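Local coordinates for tail fiber protein (Acinetobacter phage AM24, PDB 5W5P) that probably recognises and degrades the capsular polysaccharide of Acinetobacter baumannii as a trimeric tailspike of the infecting phage, at residues A[450-455]-A[605-610]; A[455-460]-A[598-603]; A[474-479]-A[618-623]; A[494-499]-A[517-522]; A[535-540]-A[576-581]. One frame throughout, in Å; residues are numbered along the deposited sequence.

Interaction 1 (A[450-455]-A[605-610])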
# COMPACT_ATOMS: atom_id res chain seq x y z
N ARG A 450 24.89 5.40 -13.88
CA ARG A 450 26.06 5.00 -13.09
C ARG A 450 26.83 6.21 -12.57
O ARG A 450 28.06 6.16 -12.42
CB ARG A 450 26.98 4.07 -13.89
CG ARG A 450 26.36 2.72 -14.21
CD ARG A 450 26.98 2.09 -15.44
NE ARG A 450 26.17 1.00 -15.96
CZ ARG A 450 26.60 -0.25 -16.13
NH1 ARG A 450 27.84 -0.57 -15.82
NH2 ARG A 450 25.77 -1.17 -16.60
N VAL A 451 26.12 7.30 -12.28
CA VAL A 451 26.70 8.50 -11.68
C VAL A 451 26.36 8.50 -10.20
O VAL A 451 25.19 8.29 -9.82
CB VAL A 451 26.17 9.77 -12.36
CG1 VAL A 451 26.65 11.01 -11.63
CG2 VAL A 451 26.59 9.80 -13.83
N THR A 452 27.36 8.72 -9.35
CA THR A 452 27.18 8.74 -7.91
C THR A 452 27.85 9.97 -7.32
O THR A 452 28.87 10.44 -7.82
CB THR A 452 27.73 7.46 -7.24
OG1 THR A 452 27.59 7.54 -5.82
CG2 THR A 452 29.20 7.25 -7.59
N PHE A 453 27.26 10.48 -6.24
CA PHE A 453 27.71 11.71 -5.60
C PHE A 453 28.29 11.40 -4.23
O PHE A 453 27.83 10.50 -3.52
CB PHE A 453 26.57 12.72 -5.47
CG PHE A 453 26.17 13.34 -6.77
CD1 PHE A 453 25.40 12.63 -7.68
CD2 PHE A 453 26.56 14.63 -7.08
CE1 PHE A 453 25.04 13.20 -8.88
CE2 PHE A 453 26.19 15.21 -8.29
CZ PHE A 453 25.43 14.49 -9.19
N ASP A 454 29.32 12.15 -3.86
CA ASP A 454 29.97 12.01 -2.57
C ASP A 454 30.29 13.40 -2.03
O ASP A 454 30.22 14.39 -2.76
CB ASP A 454 31.24 11.16 -2.65
CG ASP A 454 31.42 10.28 -1.42
OD1 ASP A 454 31.07 10.73 -0.31
OD2 ASP A 454 31.92 9.15 -1.58
N LEU A 455 30.65 13.45 -0.76
CA LEU A 455 30.86 14.73 -0.10
C LEU A 455 31.60 14.51 1.21
O LEU A 455 31.52 13.43 1.81
CB LEU A 455 29.54 15.48 0.13
CG LEU A 455 28.63 15.06 1.29
CD1 LEU A 455 27.58 16.14 1.56
CD2 LEU A 455 27.95 13.73 1.00
N MSE A 605 31.73 15.66 -4.67
CA MSE A 605 32.22 14.98 -5.86
C MSE A 605 31.08 14.43 -6.73
O MSE A 605 30.05 14.00 -6.22
CB MSE A 605 33.16 13.84 -5.47
CG MSE A 605 34.45 14.32 -4.80
SE MSE A 605 35.75 12.89 -4.50
CE MSE A 605 36.12 12.43 -6.36
N THR A 606 31.29 14.48 -8.05
CA THR A 606 30.39 13.88 -9.04
C THR A 606 31.19 12.76 -9.72
O THR A 606 32.04 13.04 -10.57
CB THR A 606 29.92 14.92 -10.06
OG1 THR A 606 29.32 16.04 -9.40
CG2 THR A 606 28.91 14.31 -11.03
N ILE A 607 30.92 11.51 -9.35
CA ILE A 607 31.71 10.37 -9.82
C ILE A 607 30.99 9.72 -11.00
O ILE A 607 29.81 9.37 -10.91
CB ILE A 607 31.95 9.35 -8.70
CG1 ILE A 607 32.71 10.00 -7.54
CG2 ILE A 607 32.69 8.13 -9.23
CD1 ILE A 607 32.32 9.47 -6.17
N TYR A 608 31.72 9.54 -12.10
CA TYR A 608 31.22 8.85 -13.28
C TYR A 608 31.79 7.43 -13.26
O TYR A 608 32.97 7.22 -13.58
CB TYR A 608 31.60 9.60 -14.55
CG TYR A 608 31.27 11.08 -14.49
CD1 TYR A 608 30.00 11.54 -14.80
CD2 TYR A 608 32.23 12.00 -14.10
CE1 TYR A 608 29.69 12.89 -14.74
CE2 TYR A 608 31.94 13.35 -14.03
CZ TYR A 608 30.67 13.79 -14.35
OH TYR A 608 30.38 15.14 -14.28
N SER A 609 30.96 6.46 -12.89
CA SER A 609 31.45 5.12 -12.61
C SER A 609 31.59 4.24 -13.85
O SER A 609 32.24 3.19 -13.76
CB SER A 609 30.53 4.42 -11.60
OG SER A 609 30.11 5.31 -10.60
N LEU A 610 31.01 4.64 -14.98
CA LEU A 610 31.06 3.80 -16.18
C LEU A 610 32.51 3.48 -16.53
O LEU A 610 33.32 4.38 -16.74
CB LEU A 610 30.38 4.51 -17.34
CG LEU A 610 30.18 3.66 -18.60
CD1 LEU A 610 29.37 2.41 -18.29
CD2 LEU A 610 29.49 4.47 -19.69
O HOH W 1 29.14 7.07 -15.58
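T452 lays its CG2 methyl alongside the branch point of I607, CG2 to CB 3.6 Å, the two side chains running side by side on one face of an antiparallel sheet. The strands are 451-461, which is outermost in this five-stranded sheet within the chain, and 598-608; here their axes run at 152°. T452 and D454 form hydrogen-bonded pairs with I607 and M605, while V451 and F453 form non-hydrogen-bonded pairs with Y608 and T606. Four backbone bonds give the register, among them I607 N to T452 O at 2.8 Å and M605 N to D454 O at 2.7 Å; in the latter the donor stands 41° above the carbonyl plane.

On the V451 and F453 face, F453 and T606 lie side by side, ring atom CE2 of F453 being 3.4 Å from T606 OG1. With T606 CG2 anti to the backbone N, that methyl also reaches the rim atoms CE2 and CZ. H446 of the same chain meets the F453 ring in an edge-to-face contact. V451 CG2 touches Y608 CD1 at 3.9 Å, and the Y608 hydroxyl beyond is bonded to D495 on the next strand.

The polar ends on the other face turn outward: D454 makes a salt bridge with R438 of a neighbouring subunit, and T452 OG1 bonds to the backbone N of K444 of that subunit. Past the strand end the aliphatic part of R450 crosses L610, CD to CD1 3.7 Å. The R450 carbonyl accepts S609 N at 3.0 Å, with an N-H...O angle of 154°.

Interaction 2 (A[455-460]-A[598-603])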
# COMPACT_ATOMS: atom_id res chain seq x y z
N LEU A 455 30.65 13.45 -0.76
CA LEU A 455 30.86 14.73 -0.10
C LEU A 455 31.60 14.51 1.21
O LEU A 455 31.52 13.43 1.81
CB LEU A 455 29.54 15.48 0.13
CG LEU A 455 28.63 15.06 1.29
CD1 LEU A 455 27.58 16.14 1.56
CD2 LEU A 455 27.95 13.73 1.00
N SER A 456 32.32 15.54 1.64
CA SER A 456 33.04 15.49 2.91
C SER A 456 33.40 16.91 3.33
O SER A 456 33.50 17.82 2.50
CB SER A 456 34.30 14.63 2.81
OG SER A 456 35.44 15.43 2.53
N ARG A 457 33.58 17.09 4.63
CA ARG A 457 34.11 18.33 5.19
C ARG A 457 35.38 17.99 5.96
O ARG A 457 35.38 17.08 6.79
CB ARG A 457 33.10 19.03 6.10
CG ARG A 457 32.03 19.83 5.34
CD ARG A 457 30.98 20.45 6.27
NE ARG A 457 30.25 19.45 7.06
CZ ARG A 457 29.00 19.61 7.52
NH1 ARG A 457 28.32 20.72 7.27
NH2 ARG A 457 28.43 18.64 8.23
N LYS A 458 36.47 18.70 5.64
CA LYS A 458 37.76 18.47 6.27
C LYS A 458 38.43 19.81 6.53
O LYS A 458 38.39 20.72 5.69
CB LYS A 458 38.67 17.59 5.41
CG LYS A 458 39.95 17.15 6.11
CD LYS A 458 40.66 16.03 5.38
CE LYS A 458 41.52 15.21 6.33
NZ LYS A 458 40.68 14.24 7.08
N GLU A 459 39.04 19.93 7.70
CA GLU A 459 39.78 21.13 8.09
C GLU A 459 41.26 20.92 7.80
O GLU A 459 41.82 19.88 8.16
CB GLU A 459 39.54 21.44 9.57
CG GLU A 459 40.60 22.31 10.20
CD GLU A 459 40.45 22.41 11.70
OE1 GLU A 459 41.20 21.71 12.42
OE2 GLU A 459 39.59 23.18 12.17
N PHE A 460 41.88 21.89 7.13
CA PHE A 460 43.31 21.87 6.81
C PHE A 460 43.95 23.07 7.50
O PHE A 460 44.02 24.16 6.93
CB PHE A 460 43.55 21.91 5.30
CG PHE A 460 43.02 20.71 4.57
CD1 PHE A 460 43.80 19.58 4.39
CD2 PHE A 460 41.74 20.72 4.04
CE1 PHE A 460 43.31 18.48 3.72
CE2 PHE A 460 41.24 19.62 3.37
CZ PHE A 460 42.03 18.50 3.21
N LYS A 598 43.25 28.35 8.96
CA LYS A 598 42.93 27.08 8.33
C LYS A 598 42.12 27.31 7.07
O LYS A 598 41.51 28.37 6.88
CB LYS A 598 42.15 26.17 9.28
CG LYS A 598 40.84 26.78 9.77
CD LYS A 598 40.27 25.98 10.92
CE LYS A 598 39.40 26.85 11.81
NZ LYS A 598 38.88 26.09 12.98
N VAL A 599 42.12 26.29 6.22
CA VAL A 599 41.23 26.21 5.07
C VAL A 599 40.23 25.10 5.37
O VAL A 599 40.61 23.93 5.51
CB VAL A 599 42.00 25.95 3.77
CG1 VAL A 599 41.03 25.63 2.64
CG2 VAL A 599 42.86 27.15 3.43
N PHE A 600 38.95 25.48 5.49
CA PHE A 600 37.87 24.53 5.72
C PHE A 600 37.20 24.23 4.38
O PHE A 600 36.58 25.11 3.78
CB PHE A 600 36.86 25.09 6.72
CG PHE A 600 35.93 24.05 7.29
CD1 PHE A 600 36.42 23.03 8.09
CD2 PHE A 600 34.58 24.10 7.02
CE1 PHE A 600 35.55 22.07 8.62
CE2 PHE A 600 33.71 23.16 7.54
CZ PHE A 600 34.19 22.14 8.34
N SER A 601 37.34 23.00 3.90
CA SER A 601 36.92 22.64 2.56
C SER A 601 35.68 21.75 2.61
O SER A 601 35.70 20.69 3.23
CB SER A 601 38.06 21.93 1.82
OG SER A 601 39.15 22.81 1.63
N SER A 602 34.61 22.20 1.95
CA SER A 602 33.40 21.41 1.75
C SER A 602 33.46 20.82 0.34
O SER A 602 33.10 21.49 -0.63
CB SER A 602 32.15 22.26 1.94
OG SER A 602 32.01 22.68 3.28
N THR A 603 33.92 19.58 0.23
CA THR A 603 34.13 18.94 -1.06
C THR A 603 32.90 18.13 -1.45
O THR A 603 32.42 17.31 -0.67
CB THR A 603 35.35 18.02 -1.03
OG1 THR A 603 36.52 18.78 -0.68
CG2 THR A 603 35.55 17.39 -2.39
O HOH W 2 36.57 18.26 2.11
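E459 extends with CG anti to its backbone N (chi1 159°), and K598 starts with CG between its backbone N and carbonyl carbon; the two side chains then cross, and a salt bridge joins K598 NZ to E459 OE2 at 3.1 Å. The ammonium comes to the anti side of that oxygen, 33° out of the carboxylate plane, while K598 CD packs against E459 CD. N507 provides a second partner for the ammonium group.

F600 lies on the same face as E459. E459 CB sits in the plane of the F600 ring at its edge, 3.8 Å from CD1, and at the far end of the ring R457 CB lies 4.0 Å from CZ. The R457 guanidinium plane is turned 30° from the ring plane; R457 CG passes S602 OG at 3.5 Å before NH1 reaches N611 O of a neighbouring subunit.

On the other face, V599 O lies in the plane of the F460 ring, at its edge. A water is held between S456 OG, S601 O and T603 OG1, donating to the S601 carbonyl at 2.8 Å. S456 OG is also bonded to the C-terminal T623, and S601 OG to V473 O, which ties this face to the sheet packed beneath it.

Six backbone bonds set the register, S601 N to K458 O being nearly straight at 3.1 Å. The hydrogen-bonded pairs S456 with T603, K458 with S601 and F460 with V599, alternating with non-hydrogen-bonded pairs, form one antiparallel ladder of a regular beta-sheet, here between the nearly antiparallel strands 451-461 and 598-608.

Interaction 3 (A[474-479]-A[618-623]); sequences AEIDTN and GQIYPT
The Y621 ring and the D477 carboxylate lie side by side, pointing the same way, with their planes 24° apart. D477 CB approaches the phenol end obliquely, 3.5 Å from CZ, while the carbonyl oxygen of Q619 lies in the ring plane at its edge. A water bridges the two polar ends, donating to D477 OD2 and to Y621 OH. The other carboxylate oxygen, OD1, accepts N479 N from 49° above the carboxylate plane at 3.1 Å, closing an Asx turn where strand 470-477 ends; T576 OG1 is a further partner of OD1.

The backbone pairing is short and antiparallel. D477 N gives its hydrogen to Y621 O (3.2 Å), and T623 N to E475 O in a nearly straight bond of 2.8 Å; between them I476 and P622 form a non-hydrogen-bonded pair, their CA atoms 4.3 Å apart. T623 OG1 lies near two acceptors of E475, the carbonyl O and OE1, at 3.0 and 2.8 Å. It has one proton to share between them. E475 reaches this hydroxyl with CG anti to its backbone N (chi1 175°) and the chain extended beyond.

On the I476 side, the CD1 methyls of I476 and I620 meet at 3.8 Å, and T478 CG2 packs on the same I620 methyl. A second water spans the backbone, donating to D477 O and Q619 O.

The final strand 621-622 thus runs along strand 470-477, whose I476 also bonds through its backbone to Y578 of strand 577-582. P622 and I620 rest on strand 598-608, and P622 also touches strand 451-461.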
# COMPACT_ATOMS: atom_id res chain seq x y z
N ALA A 474 42.37 19.56 -0.14
CA ALA A 474 41.45 18.43 -0.22
C ALA A 474 42.26 17.15 -0.13
O ALA A 474 43.48 17.14 -0.37
CB ALA A 474 40.63 18.46 -1.51
N GLU A 475 41.58 16.07 0.23
CA GLU A 475 42.21 14.76 0.36
C GLU A 475 41.21 13.70 -0.05
O GLU A 475 40.12 13.61 0.53
CB GLU A 475 42.71 14.54 1.79
CG GLU A 475 43.28 13.15 2.04
CD GLU A 475 43.64 12.93 3.49
OE1 GLU A 475 42.92 12.18 4.18
OE2 GLU A 475 44.65 13.51 3.95
N ILE A 476 41.57 12.90 -1.05
CA ILE A 476 40.75 11.79 -1.49
C ILE A 476 41.51 10.50 -1.21
O ILE A 476 42.74 10.49 -1.06
CB ILE A 476 40.38 11.89 -2.98
CG1 ILE A 476 41.62 11.74 -3.86
CG2 ILE A 476 39.68 13.22 -3.27
CD1 ILE A 476 41.35 11.92 -5.33
N ASP A 477 40.77 9.39 -1.13
CA ASP A 477 41.36 8.10 -0.83
C ASP A 477 40.95 7.07 -1.87
O ASP A 477 39.82 7.10 -2.38
CB ASP A 477 40.96 7.61 0.57
CG ASP A 477 42.01 6.73 1.21
OD1 ASP A 477 42.73 6.02 0.47
OD2 ASP A 477 42.13 6.75 2.45
N THR A 478 41.87 6.16 -2.18
CA THR A 478 41.64 5.09 -3.14
C THR A 478 41.65 3.71 -2.50
O THR A 478 41.60 2.70 -3.21
CB THR A 478 42.69 5.15 -4.26
OG1 THR A 478 43.98 4.81 -3.73
CG2 THR A 478 42.74 6.54 -4.87
N ASN A 479 41.72 3.64 -1.16
CA ASN A 479 41.91 2.37 -0.48
C ASN A 479 40.75 1.41 -0.73
O ASN A 479 40.96 0.19 -0.82
CB ASN A 479 42.11 2.60 1.01
CG ASN A 479 40.86 3.14 1.70
OD1 ASN A 479 40.20 4.04 1.19
ND2 ASN A 479 40.52 2.57 2.85
N GLY A 618 31.59 4.38 -8.52
CA GLY A 618 33.01 4.49 -8.30
C GLY A 618 33.37 4.72 -6.85
O GLY A 618 32.77 5.56 -6.17
N GLN A 619 34.35 3.98 -6.35
CA GLN A 619 34.66 3.97 -4.92
C GLN A 619 35.72 5.01 -4.52
O GLN A 619 36.27 4.92 -3.42
CB GLN A 619 35.10 2.56 -4.49
CG GLN A 619 33.96 1.55 -4.46
CD GLN A 619 32.72 2.07 -3.73
OE1 GLN A 619 32.68 2.12 -2.50
NE2 GLN A 619 31.71 2.46 -4.50
N ILE A 620 36.02 5.98 -5.39
CA ILE A 620 36.76 7.15 -4.96
C ILE A 620 35.86 8.01 -4.08
O ILE A 620 34.64 8.10 -4.31
CB ILE A 620 37.30 7.94 -6.16
CG1 ILE A 620 38.29 9.02 -5.71
CG2 ILE A 620 36.17 8.59 -6.96
CD1 ILE A 620 39.71 8.50 -5.56
N TYR A 621 36.44 8.63 -3.06
CA TYR A 621 35.64 9.41 -2.12
C TYR A 621 36.52 10.45 -1.45
O TYR A 621 37.73 10.23 -1.31
CB TYR A 621 34.98 8.51 -1.06
CG TYR A 621 35.95 7.82 -0.12
CD1 TYR A 621 36.56 6.63 -0.48
CD2 TYR A 621 36.26 8.37 1.12
CE1 TYR A 621 37.45 6.00 0.38
CE2 TYR A 621 37.15 7.75 1.98
CZ TYR A 621 37.74 6.56 1.60
OH TYR A 621 38.62 5.93 2.45
N PRO A 622 35.96 11.58 -1.03
CA PRO A 622 36.74 12.58 -0.29
C PRO A 622 36.76 12.28 1.20
O PRO A 622 35.78 11.81 1.78
CB PRO A 622 35.98 13.88 -0.58
CG PRO A 622 34.56 13.44 -0.71
CD PRO A 622 34.57 12.03 -1.24
N THR A 623 37.91 12.54 1.82
CA THR A 623 38.09 12.25 3.24
C THR A 623 37.72 13.45 4.10
O THR A 623 37.45 14.53 3.59
CB THR A 623 39.54 11.85 3.55
OG1 THR A 623 40.38 13.01 3.49
CG2 THR A 623 40.03 10.82 2.55
OXT THR A 623 37.68 13.35 5.33
O HOH W 3 38.54 4.37 -2.49
O HOH W 4 40.23 7.30 4.53

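Interaction 4 (A[494-499]-A[517-522]); sequences ADMNIF and VSLVVQ
The beta hairpin of strands 492-503 and 509-523 brings M496 against V517 and L519. The M496 and V517 CB atoms stand 3.8 Å apart in a hydrogen-bonded antiparallel pair. M496 is modelled as selenomethionine; its CG lies beside the backbone N (chi1 -78°), and the selenium beyond it crosses L519 obliquely, SE to CD1 3.8 Å. I498 CD1 meets V517 CG2 at 4.0 Å, so that V517 is touched by two side chains from strand 492-503.

These apolar groups share one face of the antiparallel five-stranded sheet, in which the two hairpin strands are neighbours and strand 535-546 follows at the edge within the chain. That face packs on the second sheet through A474 and I476, both of which touch M496. The strand axes run at 148°, and the pairing given by these residues spans A494 to M496 against L519 to V517. M496 N bonds to V517 O at 2.8 Å, its donor tilted 21° from the carbonyl plane. In the return bond V517 N lies in the carbonyl plane, on a lone pair of M496 O. At the other end L519 N to A494 O is 2.9 Å, whereas A494 N to L519 O is weak at 3.3 Å.

The opposite face carries D495 and S518, a non-hydrogen-bonded pair with a water within bonding distance of both, 2.9 Å from D495 OD1 and 2.6 Å from S518 OG. D495 OD1 also forms a salt bridge with K516 of a neighbouring subunit, while OD2 is bonded to the Y608 hydroxyl of its own chain.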
# COMPACT_ATOMS: atom_id res chain seq x y z
N ALA A 494 35.78 11.39 -12.26
CA ALA A 494 35.01 12.17 -11.30
C ALA A 494 35.34 13.65 -11.43
O ALA A 494 36.42 14.02 -11.92
CB ALA A 494 35.28 11.70 -9.87
N ASP A 495 34.40 14.47 -11.00
CA ASP A 495 34.58 15.91 -10.82
C ASP A 495 34.65 16.23 -9.33
O ASP A 495 34.13 15.50 -8.49
CB ASP A 495 33.44 16.70 -11.47
CG ASP A 495 33.39 16.55 -12.97
OD1 ASP A 495 34.40 16.11 -13.57
OD2 ASP A 495 32.34 16.87 -13.56
N MSE A 496 35.29 17.36 -9.02
CA MSE A 496 35.39 17.82 -7.64
C MSE A 496 35.01 19.29 -7.51
O MSE A 496 35.55 20.15 -8.22
CB MSE A 496 36.81 17.62 -7.11
CG MSE A 496 37.15 16.20 -6.70
SE MSE A 496 38.97 16.09 -5.98
CE MSE A 496 38.62 16.59 -4.13
N ASN A 497 34.08 19.59 -6.62
CA ASN A 497 33.73 20.95 -6.24
C ASN A 497 34.25 21.17 -4.82
O ASN A 497 33.66 20.67 -3.86
CB ASN A 497 32.22 21.18 -6.33
CG ASN A 497 31.84 22.64 -6.15
OD1 ASN A 497 31.75 23.39 -7.12
ND2 ASN A 497 31.61 23.04 -4.90
N ILE A 498 35.35 21.90 -4.70
CA ILE A 498 36.02 22.10 -3.41
C ILE A 498 35.71 23.52 -2.96
O ILE A 498 36.39 24.48 -3.32
CB ILE A 498 37.53 21.85 -3.51
CG1 ILE A 498 37.80 20.51 -4.20
CG2 ILE A 498 38.16 21.89 -2.12
CD1 ILE A 498 39.25 20.30 -4.55
N PHE A 499 34.66 23.66 -2.15
CA PHE A 499 34.31 24.94 -1.55
C PHE A 499 35.23 25.19 -0.35
O PHE A 499 35.13 24.49 0.66
CB PHE A 499 32.84 24.96 -1.13
CG PHE A 499 32.42 26.23 -0.43
CD1 PHE A 499 33.01 27.45 -0.73
CD2 PHE A 499 31.42 26.20 0.53
CE1 PHE A 499 32.62 28.61 -0.08
CE2 PHE A 499 31.02 27.36 1.17
CZ PHE A 499 31.62 28.56 0.87
N VAL A 517 37.88 20.50 -10.16
CA VAL A 517 38.92 19.54 -10.49
C VAL A 517 38.30 18.37 -11.24
O VAL A 517 37.16 17.98 -10.97
CB VAL A 517 39.65 19.04 -9.22
CG1 VAL A 517 40.74 18.05 -9.57
CG2 VAL A 517 40.25 20.22 -8.46
N SER A 518 39.05 17.81 -12.19
CA SER A 518 38.67 16.61 -12.91
C SER A 518 39.71 15.52 -12.64
O SER A 518 40.91 15.80 -12.59
CB SER A 518 38.55 16.88 -14.41
OG SER A 518 37.77 15.89 -15.06
N LEU A 519 39.25 14.28 -12.47
CA LEU A 519 40.10 13.16 -12.09
C LEU A 519 39.89 11.97 -13.02
O LEU A 519 38.81 11.77 -13.57
CB LEU A 519 39.82 12.68 -10.66
CG LEU A 519 39.73 13.70 -9.54
CD1 LEU A 519 39.30 13.02 -8.26
CD2 LEU A 519 41.07 14.36 -9.36
N VAL A 520 40.94 11.17 -13.15
CA VAL A 520 40.85 9.84 -13.75
C VAL A 520 41.58 8.87 -12.84
O VAL A 520 42.68 9.17 -12.36
CB VAL A 520 41.43 9.81 -15.18
CG1 VAL A 520 42.81 10.46 -15.22
CG2 VAL A 520 41.47 8.39 -15.73
N VAL A 521 40.96 7.72 -12.56
CA VAL A 521 41.52 6.70 -11.68
C VAL A 521 41.68 5.42 -12.49
O VAL A 521 40.72 4.94 -13.11
CB VAL A 521 40.63 6.46 -10.45
CG1 VAL A 521 41.38 5.67 -9.38
CG2 VAL A 521 40.12 7.78 -9.89
N GLN A 522 42.89 4.85 -12.49
CA GLN A 522 43.15 3.64 -13.25
C GLN A 522 44.36 2.90 -12.67
O GLN A 522 45.38 3.52 -12.36
CB GLN A 522 43.39 3.95 -14.73
CG GLN A 522 43.84 2.75 -15.59
CD GLN A 522 42.70 1.79 -15.93
OE1 GLN A 522 41.63 2.21 -16.40
NE2 GLN A 522 42.92 0.50 -15.70
O HOH W 5 35.87 14.10 -15.02

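Interaction 5 (A[535-540]-A[576-581]); sequences VYVAAS and TKYLLK
Y578 reaches from strand 577-582 toward V537, its CB carrying a ring whose CG lies beside the backbone N (chi1 -84°). On the ring face, CD1 and CE1 meet the V537 methyl CG2, at 3.8 and 3.7 Å. The ring centre lies under V537 CB: this carbon is 3.7 Å from the centroid and 8° off the ring normal, a CH-pi contact over the face. Farther out CZ is 3.5 Å from V537 N, and the hydroxyl OH accepts that N-H in a weak bond of 3.2 Å. OH also touches Y536 CA at 3.4 Å, and is bonded to R573 NE on the adjoining strand 569-574.

The two strands belong to different sheets that face each other as in a beta-sandwich: the axes are 8.7 Å apart, too far for backbone pairing, and run almost parallel at 12°. Strand 535-546 is outermost in its sheet within the chain, whereas strand 577-582 lies between 470-477 and 569-574. Farther along the interface, the A539 methyl faces L580 CD2 at 4.4 Å, a looser apolar contact. Y536 points away overall, although its CB still touches the Y578 hydroxyl; its own hydroxyl is bonded to V551 O of a neighbouring subunit.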
# COMPACT_ATOMS: atom_id res chain seq x y z
N VAL A 535 45.83 1.90 -7.39
CA VAL A 535 45.23 2.65 -8.49
C VAL A 535 45.70 4.09 -8.40
O VAL A 535 45.85 4.64 -7.30
CB VAL A 535 43.69 2.56 -8.47
CG1 VAL A 535 43.24 1.17 -8.90
CG2 VAL A 535 43.15 2.92 -7.09
N TYR A 536 45.92 4.71 -9.55
CA TYR A 536 46.56 6.01 -9.62
C TYR A 536 45.58 7.07 -10.09
O TYR A 536 44.63 6.78 -10.81
CB TYR A 536 47.79 5.95 -10.54
CG TYR A 536 48.64 4.73 -10.27
CD1 TYR A 536 49.53 4.70 -9.21
CD2 TYR A 536 48.55 3.60 -11.08
CE1 TYR A 536 50.32 3.59 -8.95
CE2 TYR A 536 49.33 2.48 -10.83
CZ TYR A 536 50.21 2.48 -9.76
OH TYR A 536 50.99 1.38 -9.50
N VAL A 537 45.83 8.31 -9.65
CA VAL A 537 44.96 9.44 -9.93
C VAL A 537 45.75 10.52 -10.65
O VAL A 537 46.90 10.81 -10.28
CB VAL A 537 44.34 10.01 -8.63
CG1 VAL A 537 43.59 11.31 -8.91
CG2 VAL A 537 43.42 8.98 -7.98
N ALA A 538 45.15 11.10 -11.68
CA ALA A 538 45.63 12.32 -12.30
C ALA A 538 44.54 13.38 -12.19
O ALA A 538 43.39 13.12 -12.52
CB ALA A 538 46.00 12.09 -13.77
N ALA A 539 44.92 14.56 -11.70
CA ALA A 539 43.99 15.66 -11.47
C ALA A 539 44.33 16.84 -12.36
O ALA A 539 45.47 17.03 -12.78
CB ALA A 539 44.02 16.10 -10.00
N SER A 540 43.31 17.66 -12.64
CA SER A 540 43.51 18.86 -13.43
C SER A 540 42.56 19.94 -12.93
O SER A 540 41.37 19.68 -12.77
CB SER A 540 43.26 18.58 -14.92
OG SER A 540 43.56 19.72 -15.70
N THR A 576 47.53 5.44 0.28
CA THR A 576 46.53 5.31 -0.77
C THR A 576 45.80 6.62 -1.04
O THR A 576 44.98 6.69 -1.96
CB THR A 576 45.51 4.22 -0.41
OG1 THR A 576 45.06 4.42 0.94
CG2 THR A 576 46.13 2.84 -0.54
N LYS A 577 46.09 7.67 -0.27
CA LYS A 577 45.39 8.94 -0.39
C LYS A 577 46.10 9.85 -1.39
O LYS A 577 47.26 9.66 -1.75
CB LYS A 577 45.29 9.63 0.97
CG LYS A 577 44.60 8.80 2.03
CD LYS A 577 44.60 9.49 3.38
CE LYS A 577 44.05 8.57 4.46
NZ LYS A 577 44.39 9.05 5.82
N TYR A 578 45.36 10.87 -1.83
CA TYR A 578 45.90 11.91 -2.70
C TYR A 578 45.57 13.26 -2.06
O TYR A 578 44.41 13.54 -1.78
CB TYR A 578 45.32 11.82 -4.11
CG TYR A 578 46.07 10.84 -4.99
CD1 TYR A 578 45.74 9.49 -4.99
CD2 TYR A 578 47.12 11.26 -5.81
CE1 TYR A 578 46.42 8.59 -5.78
CE2 TYR A 578 47.81 10.36 -6.61
CZ TYR A 578 47.45 9.02 -6.59
OH TYR A 578 48.11 8.11 -7.37
N LEU A 579 46.61 14.06 -1.82
CA LEU A 579 46.44 15.41 -1.29
C LEU A 579 46.41 16.39 -2.46
O LEU A 579 47.38 16.49 -3.21
CB LEU A 579 47.58 15.76 -0.33
CG LEU A 579 48.04 14.71 0.69
CD1 LEU A 579 49.18 15.27 1.53
CD2 LEU A 579 46.89 14.27 1.58
N LEU A 580 45.30 17.10 -2.60
CA LEU A 580 45.19 18.15 -3.61
C LEU A 580 45.61 19.48 -3.00
O LEU A 580 45.19 19.81 -1.89
CB LEU A 580 43.76 18.23 -4.16
CG LEU A 580 43.29 17.02 -4.97
CD1 LEU A 580 42.60 16.00 -4.08
CD2 LEU A 580 42.37 17.45 -6.11
N LYS A 581 46.45 20.22 -3.71
CA LYS A 581 47.05 21.44 -3.18
C LYS A 581 47.00 22.56 -4.21
O LYS A 581 47.10 22.32 -5.42
CB LYS A 581 48.50 21.21 -2.76
CG LYS A 581 48.78 19.87 -2.10
CD LYS A 581 50.28 19.68 -1.92
CE LYS A 581 50.59 18.41 -1.17
NZ LYS A 581 52.04 18.35 -0.85

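The centres of all five contacts, in the C-terminal beta domain, lie about 35 to 50 Å from the centre of the chain. Interactions 1 and 2 are successive parts of one strand pair, 451-461 with 598-608, sharing L455, their centres about 19 Å apart. Strand 492-503 joins them to interaction 4, through T606 O to D495 N (2.8 Å) and S602 N to F499 O (2.7 Å). Interaction 3 belongs to the facing sheet: its I476 CD1 packs on L519 CD1 of interaction 4 at 3.7 Å, and I476 O receives Y578 N of interaction 5 at 2.8 Å. Interaction 5 spans the sheets, its centre about 9 Å from those of both 3 and 4.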